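Local coordinates for protein WZI (Escherichia coli, PDB 2YNK) that is an outer-membrane beta-barrel lectin that binds carbohydrate and takes part in assembling the group 1 capsule on the cell surface, at residues A64-D78 / D442-L456. Sequence-based numbering, arbitrary orientation.
With D12 (dodecane), chain H; D12 (dodecane), chain I; D12 (dodecane), chain G.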
ATOM      1  N   ALA A  64      17.293   8.322   3.652  1.00 53.06           N
ATOM      2  CA  ALA A  64      16.674   9.227   2.686  1.00 52.75           C
ATOM      3  C   ALA A  64      15.255   9.601   3.137  1.00 51.55           C
ATOM      4  O   ALA A  64      14.930  10.770   3.299  1.00 50.79           O
ATOM      5  CB  ALA A  64      16.641   8.580   1.308  1.00 50.79           C
ATOM      6  N   LEU A  65      14.440   8.584   3.369  1.00 50.89           N
ATOM      7  CA  LEU A  65      13.055   8.760   3.779  1.00 50.39           C
ATOM      8  C   LEU A  65      12.913   9.622   5.030  1.00 51.32           C
ATOM      9  O   LEU A  65      12.058  10.520   5.082  1.00 50.95           O
ATOM     10  CB  LEU A  65      12.408   7.390   4.024  1.00 48.36           C
ATOM     11  CG  LEU A  65      12.129   6.584   2.757  1.00 47.39           C
ATOM     12  CD1 LEU A  65      11.733   5.148   3.066  1.00 45.26           C
ATOM     13  CD2 LEU A  65      11.041   7.289   1.965  1.00 48.19           C
ATOM     14  N   LYS A  66      13.752   9.359   6.028  1.00 50.59           N
ATOM     15  CA  LYS A  66      13.625  10.028   7.319  1.00 50.61           C
ATOM     16  C   LYS A  66      14.640  11.154   7.549  1.00 52.39           C
ATOM     17  O   LYS A  66      14.836  11.585   8.683  1.00 54.24           O
ATOM     18  CB  LYS A  66      13.697   8.999   8.443  1.00 50.32           C
ATOM     19  CG  LYS A  66      12.544   8.014   8.426  1.00 48.48           C
ATOM     20  CD  LYS A  66      12.409   7.303   9.753  1.00 48.67           C
ATOM     21  CE  LYS A  66      11.069   6.619   9.881  1.00 48.55           C
ATOM     22  NZ  LYS A  66       9.998   7.558  10.335  1.00 50.93           N
ATOM     23  N   ALA A  67      15.249  11.650   6.473  1.00 53.75           N
ATOM     24  CA  ALA A  67      16.154  12.803   6.543  1.00 56.57           C
ATOM     25  C   ALA A  67      15.527  13.981   7.289  1.00 58.32           C
ATOM     26  O   ALA A  67      14.321  14.197   7.216  1.00 57.30           O
ATOM     27  CB  ALA A  67      16.553  13.240   5.141  1.00 56.82           C
ATOM     28  N   ASP A  68      16.359  14.745   7.991  1.00 62.16           N
ATOM     29  CA  ASP A  68      15.889  15.872   8.809  1.00 64.26           C
ATOM     30  C   ASP A  68      14.873  16.738   8.085  1.00 62.56           C
ATOM     31  O   ASP A  68      13.846  17.111   8.650  1.00 61.62           O
ATOM     32  CB  ASP A  68      17.071  16.758   9.240  1.00 67.24           C
ATOM     33  CG  ASP A  68      17.927  16.119  10.320  1.00 67.72           C
ATOM     34  OD1 ASP A  68      17.463  15.166  10.972  1.00 66.70           O
ATOM     35  OD2 ASP A  68      19.071  16.581  10.522  1.00 71.74           O
ATOM     36  N   PHE A  69      15.184  17.068   6.841  1.00 64.46           N
ATOM     37  CA  PHE A  69      14.312  17.889   6.019  1.00 66.67           C
ATOM     38  C   PHE A  69      14.289  17.293   4.618  1.00 64.70           C
ATOM     39  O   PHE A  69      15.328  16.906   4.089  1.00 63.54           O
ATOM     40  CB  PHE A  69      14.802  19.337   6.019  1.00 71.11           C
ATOM     41  CG  PHE A  69      14.015  20.244   5.119  1.00 76.43           C
ATOM     42  CD1 PHE A  69      12.636  20.364   5.262  1.00 79.25           C
ATOM     43  CD2 PHE A  69      14.651  20.992   4.131  1.00 80.62           C
ATOM     44  CE1 PHE A  69      11.903  21.203   4.432  1.00 80.16           C
ATOM     45  CE2 PHE A  69      13.923  21.835   3.300  1.00 82.24           C
ATOM     46  CZ  PHE A  69      12.548  21.940   3.451  1.00 81.44           C
ATOM     47  N   ARG A  70      13.097  17.186   4.033  1.00 62.83           N
ATOM     48  CA  ARG A  70      12.944  16.510   2.753  1.00 60.36           C
ATOM     49  C   ARG A  70      11.966  17.222   1.829  1.00 59.27           C
ATOM     50  O   ARG A  70      10.810  17.454   2.187  1.00 60.33           O
ATOM     51  CB  ARG A  70      12.494  15.078   2.984  1.00 59.01           C
ATOM     52  CG  ARG A  70      12.799  14.169   1.809  1.00 61.12           C
ATOM     53  CD  ARG A  70      12.809  12.703   2.209  1.00 61.64           C
ATOM     54  NE  ARG A  70      11.667  11.961   1.688  1.00 62.07           N
ATOM     55  CZ  ARG A  70      11.654  11.292   0.537  1.00 62.54           C
ATOM     56  NH1 ARG A  70      12.721  11.261  -0.260  1.00 62.02           N
ATOM     57  NH2 ARG A  70      10.557  10.642   0.174  1.00 62.67           N
ATOM     58  N   VAL A  71      12.443  17.584   0.645  1.00 58.16           N
ATOM     59  CA  VAL A  71      11.602  18.213  -0.351  1.00 58.93           C
ATOM     60  C   VAL A  71      11.276  17.195  -1.427  1.00 58.81           C
ATOM     61  O   VAL A  71      12.176  16.536  -1.948  1.00 60.39           O
ATOM     62  CB  VAL A  71      12.292  19.419  -1.000  1.00 59.92           C
ATOM     63  CG1 VAL A  71      11.437  19.944  -2.143  1.00 59.30           C
ATOM     64  CG2 VAL A  71      12.538  20.511   0.032  1.00 60.08           C
ATOM     65  N   THR A  72       9.993  17.069  -1.750  1.00 57.51           N
ATOM     66  CA  THR A  72       9.546  16.157  -2.798  1.00 56.57           C
ATOM     67  C   THR A  72       8.664  16.893  -3.797  1.00 58.08           C
ATOM     68  O   THR A  72       8.004  17.884  -3.459  1.00 59.20           O
ATOM     69  CB  THR A  72       8.775  14.943  -2.241  1.00 55.77           C
ATOM     70  OG1 THR A  72       7.570  15.380  -1.597  1.00 54.97           O
ATOM     71  CG2 THR A  72       9.651  14.144  -1.252  1.00 54.82           C
ATOM     72  N   GLY A  73       8.677  16.398  -5.031  1.00 56.52           N
ATOM     73  CA  GLY A  73       7.996  17.034  -6.140  1.00 54.74           C
ATOM     74  C   GLY A  73       7.487  15.993  -7.113  1.00 54.88           C
ATOM     75  O   GLY A  73       8.101  14.930  -7.279  1.00 51.33           O
ATOM     76  N   TYR A  74       6.342  16.297  -7.727  1.00 54.70           N
ATOM     77  CA  TYR A  74       5.771  15.477  -8.783  1.00 53.32           C
ATOM     78  C   TYR A  74       5.151  16.400  -9.813  1.00 54.42           C
ATOM     79  O   TYR A  74       4.529  17.387  -9.454  1.00 57.74           O
ATOM     80  CB  TYR A  74       4.715  14.550  -8.208  1.00 53.52           C
ATOM     81  CG  TYR A  74       3.969  13.712  -9.231  1.00 55.10           C
ATOM     82  CD1 TYR A  74       4.509  12.525  -9.711  1.00 54.79           C
ATOM     83  CD2 TYR A  74       2.712  14.099  -9.703  1.00 55.06           C
ATOM     84  CE1 TYR A  74       3.827  11.748 -10.632  1.00 55.13           C
ATOM     85  CE2 TYR A  74       2.025  13.325 -10.625  1.00 55.24           C
ATOM     86  CZ  TYR A  74       2.586  12.150 -11.086  1.00 54.38           C
ATOM     87  OH  TYR A  74       1.919  11.366 -12.002  1.00 55.13           O
ATOM     88  N   THR A  75       5.337  16.085 -11.087  1.00 54.94           N
ATOM     89  CA  THR A  75       4.696  16.816 -12.177  1.00 55.31           C
ATOM     90  C   THR A  75       4.348  15.847 -13.297  1.00 55.24           C
ATOM     91  O   THR A  75       5.038  14.847 -13.486  1.00 53.96           O
ATOM     92  CB  THR A  75       5.613  17.916 -12.736  1.00 56.63           C
ATOM     93  OG1 THR A  75       4.946  18.595 -13.798  1.00 56.00           O
ATOM     94  CG2 THR A  75       6.925  17.321 -13.261  1.00 57.23           C
ATOM     95  N   SER A  76       3.285  16.141 -14.040  1.00 56.52           N
ATOM     96  CA  SER A  76       2.835  15.238 -15.103  1.00 55.71           C
ATOM     97  C   SER A  76       2.003  15.914 -16.185  1.00 55.38           C
ATOM     98  O   SER A  76       1.507  17.026 -16.020  1.00 55.63           O
ATOM     99  CB  SER A  76       2.031  14.088 -14.504  1.00 55.29           C
ATOM    100  OG  SER A  76       0.914  14.582 -13.789  1.00 56.21           O
ATOM    101  N   THR A  77       1.862  15.213 -17.299  1.00 53.99           N
ATOM    102  CA  THR A  77       1.064  15.687 -18.399  1.00 54.10           C
ATOM    103  C   THR A  77      -0.408  15.427 -18.104  1.00 56.07           C
ATOM    104  O   THR A  77      -1.267  16.210 -18.494  1.00 57.05           O
ATOM    105  CB  THR A  77       1.467  15.004 -19.716  1.00 53.16           C
ATOM    106  OG1 THR A  77       1.279  13.593 -19.607  1.00 52.97           O
ATOM    107  CG2 THR A  77       2.913  15.286 -20.048  1.00 52.02           C
ATOM    108  N   ASP A  78      -0.692  14.331 -17.407  1.00 57.56           N
ATOM    109  CA  ASP A  78      -2.067  13.929 -17.117  1.00 59.70           C
ATOM    110  C   ASP A  78      -2.060  12.760 -16.140  1.00 60.43           C
ATOM    111  O   ASP A  78      -1.008  12.219 -15.794  1.00 62.08           O
ATOM    112  CB  ASP A  78      -2.776  13.492 -18.418  1.00 62.31           C
ATOM    113  CG  ASP A  78      -4.308  13.614 -18.360  1.00 63.16           C
ATOM    114  OD1 ASP A  78      -4.892  13.874 -17.282  1.00 64.16           O
ATOM    115  OD2 ASP A  78      -4.936  13.441 -19.429  1.00 66.14           O
ATOM    116  N   ASP A 442      -5.444  11.508 -21.322  1.00 62.65           N
ATOM    117  CA  ASP A 442      -4.738  11.330 -22.595  1.00 63.32           C
ATOM    118  C   ASP A 442      -4.206   9.911 -22.746  1.00 62.92           C
ATOM    119  O   ASP A 442      -3.657   9.355 -21.794  1.00 64.71           O
ATOM    120  CB  ASP A 442      -3.575  12.308 -22.699  1.00 63.10           C
ATOM    121  CG  ASP A 442      -4.011  13.741 -22.565  1.00 66.50           C
ATOM    122  OD1 ASP A 442      -5.126  14.081 -23.039  1.00 69.06           O
ATOM    123  OD2 ASP A 442      -3.241  14.526 -21.970  1.00 67.99           O
ATOM    124  N   ASP A 443      -4.351   9.328 -23.934  1.00 62.52           N
ATOM    125  CA  ASP A 443      -3.854   7.967 -24.154  1.00 64.28           C
ATOM    126  C   ASP A 443      -2.331   7.816 -23.901  1.00 62.05           C
ATOM    127  O   ASP A 443      -1.889   6.760 -23.464  1.00 60.31           O
ATOM    128  CB  ASP A 443      -4.272   7.416 -25.529  1.00 68.03           C
ATOM    129  CG  ASP A 443      -3.881   8.319 -26.682  1.00 73.14           C
ATOM    130  OD1 ASP A 443      -3.089   9.268 -26.480  1.00 74.84           O
ATOM    131  OD2 ASP A 443      -4.374   8.069 -27.806  1.00 79.29           O
ATOM    132  N   VAL A 444      -1.550   8.871 -24.152  1.00 60.90           N
ATOM    133  CA  VAL A 444      -0.126   8.896 -23.812  1.00 59.26           C
ATOM    134  C   VAL A 444       0.152   9.985 -22.803  1.00 57.75           C
ATOM    135  O   VAL A 444      -0.477  11.039 -22.830  1.00 60.00           O
ATOM    136  CB  VAL A 444       0.773   9.198 -25.023  1.00 61.97           C
ATOM    137  CG1 VAL A 444       2.217   8.804 -24.725  1.00 59.93           C
ATOM    138  CG2 VAL A 444       0.263   8.475 -26.252  1.00 65.59           C
ATOM    139  N   GLY A 445       1.116   9.731 -21.929  1.00 56.27           N
ATOM    140  CA  GLY A 445       1.536  10.711 -20.941  1.00 54.37           C
ATOM    141  C   GLY A 445       2.841  10.332 -20.262  1.00 55.04           C
ATOM    142  O   GLY A 445       3.336   9.208 -20.395  1.00 56.84           O
ATOM    143  N   ALA A 446       3.397  11.288 -19.533  1.00 53.77           N
ATOM    144  CA  ALA A 446       4.634  11.088 -18.814  1.00 53.97           C
ATOM    145  C   ALA A 446       4.577  11.889 -17.529  1.00 53.61           C
ATOM    146  O   ALA A 446       4.037  12.995 -17.508  1.00 54.26           O
ATOM    147  CB  ALA A 446       5.810  11.533 -19.661  1.00 54.11           C
ATOM    148  N   SER A 447       5.096  11.312 -16.451  1.00 52.57           N
ATOM    149  CA  SER A 447       5.253  12.040 -15.204  1.00 51.55           C
ATOM    150  C   SER A 447       6.730  12.055 -14.823  1.00 51.63           C
ATOM    151  O   SER A 447       7.554  11.459 -15.509  1.00 50.89           O
ATOM    152  CB  SER A 447       4.379  11.448 -14.097  1.00 49.97           C
ATOM    153  OG  SER A 447       4.697  10.103 -13.829  1.00 50.74           O
ATOM    154  N   ALA A 448       7.052  12.783 -13.760  1.00 51.82           N
ATOM    155  CA  ALA A 448       8.421  12.873 -13.254  1.00 53.75           C
ATOM    156  C   ALA A 448       8.385  13.389 -11.826  1.00 52.37           C
ATOM    157  O   ALA A 448       7.737  14.399 -11.555  1.00 54.46           O
ATOM    158  CB  ALA A 448       9.268  13.791 -14.125  1.00 53.58           C
ATOM    159  N   GLY A 449       9.060  12.686 -10.925  1.00 50.32           N
ATOM    160  CA  GLY A 449       9.152  13.089  -9.529  1.00 50.18           C
ATOM    161  C   GLY A 449      10.594  13.280  -9.074  1.00 52.46           C
ATOM    162  O   GLY A 449      11.535  12.800  -9.707  1.00 51.22           O
ATOM    163  N   ILE A 450      10.754  13.975  -7.952  1.00 53.91           N
ATOM    164  CA  ILE A 450      12.063  14.338  -7.437  1.00 54.08           C
ATOM    165  C   ILE A 450      12.087  14.222  -5.914  1.00 54.50           C
ATOM    166  O   ILE A 450      11.081  14.469  -5.261  1.00 51.69           O
ATOM    167  CB  ILE A 450      12.427  15.769  -7.877  1.00 54.77           C
ATOM    168  CG1 ILE A 450      13.926  16.015  -7.722  1.00 55.68           C
ATOM    169  CG2 ILE A 450      11.610  16.795  -7.104  1.00 54.43           C
ATOM    170  CD1 ILE A 450      14.403  17.253  -8.446  1.00 56.08           C
ATOM    171  N   GLU A 451      13.234  13.820  -5.366  1.00 57.42           N
ATOM    172  CA  GLU A 451      13.429  13.708  -3.919  1.00 57.90           C
ATOM    173  C   GLU A 451      14.736  14.385  -3.524  1.00 58.99           C
ATOM    174  O   GLU A 451      15.793  14.051  -4.071  1.00 58.40           O
ATOM    175  CB  GLU A 451      13.508  12.241  -3.502  1.00 60.91           C
ATOM    176  CG  GLU A 451      12.262  11.409  -3.776  1.00 62.27           C
ATOM    177  CD  GLU A 451      12.414   9.954  -3.332  1.00 64.74           C
ATOM    178  OE1 GLU A 451      13.559   9.454  -3.297  1.00 66.53           O
ATOM    179  OE2 GLU A 451      11.392   9.305  -3.001  1.00 64.49           O
ATOM    180  N   ILE A 452      14.666  15.324  -2.582  1.00 58.37           N
ATOM    181  CA  ILE A 452      15.856  16.027  -2.092  1.00 59.40           C
ATOM    182  C   ILE A 452      15.906  15.975  -0.567  1.00 58.42           C
ATOM    183  O   ILE A 452      15.185  16.713   0.104  1.00 57.77           O
ATOM    184  CB  ILE A 452      15.892  17.511  -2.536  1.00 62.15           C
ATOM    185  CG1 ILE A 452      15.730  17.657  -4.054  1.00 61.54           C
ATOM    186  CG2 ILE A 452      17.210  18.147  -2.121  1.00 64.86           C
ATOM    187  CD1 ILE A 452      14.296  17.668  -4.518  1.00 59.93           C
ATOM    188  N   PRO A 453      16.753  15.099  -0.008  1.00 59.41           N
ATOM    189  CA  PRO A 453      16.943  15.064   1.445  1.00 60.65           C
ATOM    190  C   PRO A 453      18.045  16.018   1.924  1.00 61.97           C
ATOM    191  O   PRO A 453      19.051  16.166   1.252  1.00 61.63           O
ATOM    192  CB  PRO A 453      17.328  13.604   1.721  1.00 61.15           C
ATOM    193  CG  PRO A 453      17.338  12.905   0.396  1.00 60.67           C
ATOM    194  CD  PRO A 453      17.415  13.959  -0.657  1.00 60.12           C
ATOM    195  N   PHE A 454      17.828  16.650   3.076  1.00 63.92           N
ATOM    196  CA  PHE A 454      18.739  17.643   3.651  1.00 66.12           C
ATOM    197  C   PHE A 454      18.986  17.329   5.122  1.00 68.89           C
ATOM    198  O   PHE A 454      18.093  16.829   5.804  1.00 68.79           O
ATOM    199  CB  PHE A 454      18.114  19.042   3.611  1.00 66.40           C
ATOM    200  CG  PHE A 454      17.986  19.637   2.239  1.00 67.10           C
ATOM    201  CD1 PHE A 454      19.106  20.093   1.551  1.00 69.92           C
ATOM    202  CD2 PHE A 454      16.732  19.810   1.655  1.00 66.56           C
ATOM    203  CE1 PHE A 454      18.987  20.670   0.294  1.00 70.11           C
ATOM    204  CE2 PHE A 454      16.603  20.391   0.401  1.00 66.42           C
ATOM    205  CZ  PHE A 454      17.732  20.820  -0.280  1.00 68.75           C
ATOM    206  N   SER A 455      20.177  17.667   5.618  1.00 73.59           N
ATOM    207  CA  SER A 455      20.488  17.596   7.055  1.00 76.54           C
ATOM    208  C   SER A 455      20.289  18.958   7.714  1.00 78.62           C
ATOM    209  O   SER A 455      20.409  19.996   7.055  1.00 78.46           O
ATOM    210  CB  SER A 455      21.935  17.150   7.280  1.00 79.71           C
ATOM    211  OG  SER A 455      22.215  15.938   6.602  1.00 82.08           O
ATOM    212  N   LEU A 456      19.993  18.945   9.015  1.00 81.05           N
ATOM    213  CA  LEU A 456      19.852  20.171   9.817  1.00 81.90           C
ATOM    214  C   LEU A 456      20.634  20.050  11.122  1.00 84.38           C
ATOM    215  O   LEU A 456      21.820  19.712  11.115  1.00 86.34           O
ATOM    216  CB  LEU A 456      18.374  20.452  10.113  1.00 81.20           C
ATOM    217  CG  LEU A 456      17.545  20.953   8.924  1.00 79.27           C
ATOM    218  CD1 LEU A 456      16.053  20.858   9.207  1.00 76.61           C
ATOM    219  CD2 LEU A 456      17.945  22.378   8.569  1.00 79.58           C
TER
HETATM  220  C1  D12 H1007       9.983  10.735 -20.512  1.00 45.06           C
HETATM  221  C2  D12 H1007       9.635  11.381 -19.173  1.00 47.77           C
HETATM  222  C3  D12 H1007       9.292  12.874 -19.281  1.00 47.41           C
HETATM  223  C4  D12 H1007       8.540  13.382 -18.046  1.00 49.13           C
HETATM  224  C5  D12 H1007       8.192  14.874 -18.147  1.00 49.95           C
HETATM  225  C6  D12 H1007       6.717  15.198 -17.869  1.00 49.83           C
HETATM  226  C7  D12 H1007       6.550  16.664 -17.475  1.00 50.50           C
HETATM  227  C8  D12 H1007       5.195  17.238 -17.883  1.00 52.45           C
HETATM  228  C9  D12 H1007       4.753  18.386 -16.965  1.00 52.90           C
HETATM  229  C10 D12 H1007       3.842  19.384 -17.680  1.00 53.12           C
HETATM  230  C11 D12 H1007       3.224  20.410 -16.729  1.00 52.02           C
HETATM  231  C12 D12 H1007       3.318  21.799 -17.322  1.00 50.93           C
HETATM  232  C1  D12 I1008      10.511  17.576 -11.588  1.00 69.42           C
HETATM  233  C2  D12 I1008       9.569  17.828 -10.428  1.00 73.11           C
HETATM  234  C3  D12 I1008       9.089  19.281 -10.416  1.00 72.46           C
HETATM  235  C4  D12 I1008       7.766  19.448  -9.662  1.00 73.29           C
HETATM  236  C5  D12 I1008       7.182  20.853  -9.840  1.00 73.32           C
HETATM  237  C6  D12 I1008       5.694  20.922  -9.484  1.00 73.77           C
HETATM  238  C7  D12 I1008       5.340  22.203  -8.722  1.00 74.98           C
HETATM  239  C8  D12 I1008       3.828  22.427  -8.639  1.00 75.49           C
HETATM  240  C9  D12 I1008       3.461  23.421  -7.536  1.00 75.97           C
HETATM  241  C10 D12 I1008       1.948  23.541  -7.343  1.00 77.84           C
HETATM  242  C11 D12 I1008       1.379  24.774  -8.044  1.00 80.10           C
HETATM  243  C12 D12 I1008       1.611  26.040  -7.242  1.00 78.14           C
HETATM  244  C1  D12 G1006       8.982  13.419 -24.993  1.00 53.52           C
HETATM  245  C2  D12 G1006       7.907  13.311 -23.924  1.00 55.02           C
HETATM  246  C3  D12 G1006       6.756  12.407 -24.370  1.00 55.95           C
HETATM  247  C4  D12 G1006       5.571  12.415 -23.400  1.00 58.11           C
HETATM  248  C5  D12 G1006       4.721  13.691 -23.446  1.00 59.07           C
HETATM  249  C6  D12 G1006       3.276  13.423 -23.868  1.00 61.75           C
HETATM  250  C7  D12 G1006       2.350  14.609 -23.580  1.00 64.95           C
HETATM  251  C8  D12 G1006       1.504  15.064 -24.774  1.00 66.45           C
HETATM  252  C9  D12 G1006       0.194  14.289 -24.966  1.00 68.21           C
HETATM  253  C10 D12 G1006      -0.672  14.976 -26.033  1.00 72.35           C
HETATM  254  C11 D12 G1006      -2.106  14.451 -26.115  1.00 72.15           C
HETATM  255  C12 D12 G1006      -3.096  15.596 -26.038  1.00 71.07           C
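Strand 69-76 pairs antiparallel with strand 444-454, the first and last strands of the 18-stranded sheet, and so closes the Wzi beta-barrel. Paired backbone bonds run from Phe-69 with Phe-454 to Thr-75 with Ala-448, and at the far end Thr-77 OG1 replaces a carbonyl, accepting Ala-446 N at 3.1 Å. The inward face is the closely packed one. There Arg-70 lies alongside Glu-451, with a long salt bridge of 3.5 Å from NH2 to OE2; the guanidinium is layered between Leu-65 CA and the methyl of Thr-72, while Glu-451 OE1 makes a second salt bridge, to Arg-61. Tyr-74 has CG anti to the backbone N (chi1 176°), which leaves CE1, CZ and OH beside Ser-447 CB; the hydroxyl bonds Arg-120 NH2. The other face, mostly apolar, is the more exposed, with Phe-454 on the surface. Phe-69 and Phe-454 point the same way and meet rim to rim, planes 20° apart, with Val-71 CG2 at the edge of the Phe-454 ring. Farther along, three dodecanes lie against this surface, consistent with a lipid-facing wall; that of chain H brings C8 to 3.7 Å from Thr-77 CG2. Past the strands the carboxylates of Asp-78 and Asp-442 come close, and Asp-442 N bonds Asp-78 OD2 at 2.8 Å, on its anti side, 34° out of the carboxylate plane.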